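PDB 4UE0: fiber from Bovine adenovirus 4, which forms the trimeric fibre of the virus capsid, whose head domain probably attaches the virion to its host-cell receptor. Local coordinates for the interface of chains A and B. Numbering follows the deposited sequence. Chains: chain A/B, Fiber.

The interface of chains A and B. Residues chain A 71, 73, 87-88; chain B 75-77, 83, 110-112.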
# COMPACT_ATOMS: atom_id res chain seq x y z
N TYR A 71 8.12 6.99 6.25
CA TYR A 71 6.91 7.77 6.03
C TYR A 71 5.93 6.94 5.21
O TYR A 71 6.24 6.50 4.11
CB TYR A 71 7.20 9.13 5.33
CG TYR A 71 5.93 9.87 5.04
CD1 TYR A 71 5.13 10.40 6.07
CD2 TYR A 71 5.42 9.89 3.76
CE1 TYR A 71 3.90 10.93 5.82
CE2 TYR A 71 4.18 10.44 3.49
CZ TYR A 71 3.38 10.92 4.53
OH TYR A 71 2.13 11.41 4.30
N SER A 73 1.21 6.32 4.78
CA SER A 73 -0.09 6.88 5.06
C SER A 73 -1.09 5.79 5.37
O SER A 73 -0.89 4.62 5.02
CB SER A 73 -0.62 7.77 3.94
OG SER A 73 -0.98 6.97 2.83
N GLY A 87 -0.82 10.95 7.67
CA GLY A 87 0.57 10.65 7.49
C GLY A 87 1.11 9.90 8.71
O GLY A 87 0.71 10.19 9.84
N VAL A 88 1.98 8.93 8.47
CA VAL A 88 2.55 8.08 9.52
C VAL A 88 4.07 8.18 9.42
O VAL A 88 4.64 7.85 8.40
CB VAL A 88 2.14 6.61 9.35
CG1 VAL A 88 2.59 5.84 10.58
CG2 VAL A 88 0.64 6.47 9.14
N THR B 75 1.51 9.90 -0.99
CA THR B 75 1.18 11.10 -0.25
C THR B 75 2.43 11.86 0.12
O THR B 75 3.54 11.33 0.16
CB THR B 75 0.40 10.77 1.06
OG1 THR B 75 1.25 10.08 1.98
CG2 THR B 75 -0.91 10.01 0.81
N GLN B 76 2.20 13.13 0.47
CA GLN B 76 3.15 13.96 1.23
C GLN B 76 2.41 14.58 2.41
O GLN B 76 1.26 14.97 2.30
CB GLN B 76 3.73 15.08 0.41
CG GLN B 76 4.69 14.64 -0.67
CD GLN B 76 5.26 15.80 -1.46
OE1 GLN B 76 4.50 16.56 -2.06
NE2 GLN B 76 6.58 15.98 -1.43
N GLN B 77 3.11 14.63 3.54
CA GLN B 77 2.65 15.34 4.72
C GLN B 77 3.18 16.77 4.65
O GLN B 77 4.37 16.99 4.70
CB GLN B 77 3.10 14.62 5.99
CG GLN B 77 2.66 15.34 7.23
CD GLN B 77 2.92 14.54 8.45
OE1 GLN B 77 2.55 13.38 8.53
NE2 GLN B 77 3.51 15.15 9.45
N ILE B 83 -2.42 16.20 4.67
CA ILE B 83 -1.89 15.22 3.76
C ILE B 83 -2.42 15.47 2.36
O ILE B 83 -3.64 15.59 2.17
CB ILE B 83 -2.27 13.78 4.20
CG1 ILE B 83 -1.88 13.52 5.66
CG2 ILE B 83 -1.59 12.79 3.28
CD1 ILE B 83 -0.43 13.76 6.01
N MET B 110 9.18 14.34 2.14
CA MET B 110 9.16 12.92 1.76
C MET B 110 7.84 12.55 1.10
O MET B 110 6.76 12.95 1.54
CB MET B 110 9.36 12.05 2.99
CG MET B 110 9.82 10.62 2.66
SD MET B 110 11.48 10.52 1.98
CE MET B 110 12.46 10.94 3.42
N VAL B 111 7.93 11.71 0.08
CA VAL B 111 6.81 11.08 -0.59
C VAL B 111 6.78 9.62 -0.14
O VAL B 111 7.80 8.97 -0.10
CB VAL B 111 6.98 11.15 -2.11
CG1 VAL B 111 5.83 10.44 -2.81
CG2 VAL B 111 7.10 12.58 -2.59
N SER B 112 5.59 9.14 0.24
CA SER B 112 5.47 7.77 0.69
C SER B 112 5.79 6.75 -0.40
O SER B 112 5.54 6.98 -1.59
CB SER B 112 4.06 7.51 1.25
OG SER B 112 3.07 7.82 0.31
O HOH W 1 0.73 6.63 0.81
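A:Tyr71 reaches from one head domain into the edge of the next, its hydroxyl meeting B:Thr75, at a subunit interface between copies of the fibre head; with the deposited assembly a trimer, as adenovirus fibres are, the patch helps tie neighbouring subunits together. The tyrosine hides 103 Å² against chain B, much of the 223 Å² buried here. Its CG anti to the backbone N (chi1 176°) carries the phenol tip across to B:Thr75. There OH and the threonine hydroxyl OG1 share a hydrogen bond of 2.8 Å, donor undecided, the two side chains crossing at about a right angle. Around the ring, chain B supplies a mixed wall. The backbone N of B:Ser112 lies at the ring edge, in plane, 3.6 Å from CD2, while B:Ser112 CB sits off the plane beside CD2 and CE2. On the opposite side of the ring plane B:Gln77 CB stands above the CE1 margin, 3.8 Å from A:Tyr71 CE1, the glutamine amide turned 81° from the ring plane. B:Met110 CG rests near A:Tyr71 CB at the root of the side chain. Together these contacts probably limit rotation of the phenol.

Behind the threonine, B:Ser112 is the second-shell support: its OG accepts a hydrogen bond from B:Thr75 N (2.9 Å, 155° at H) and makes at most a weak one with B:Thr75 OG1 (3.3 Å). The same OG binds water 1, which also meets A:Ser73 OG at 2.7 Å, bridging the two chains. A:Ser73 further lays CB and OG beside the B:Thr75 methyl CG2. Two side chains pack against A:Gly87 CA, where the glycine has no side chain to intervene: the B:Ile83 tip, CD1, at 3.6 Å, and the extended B:Gln77, through OE1, at 3.5 Å.

Chain A contributes strands 70-77 and 83-93; chain B contributes the end of its own strand 70-77, the start of strand 83-93 and the loop that precedes strand 114-120.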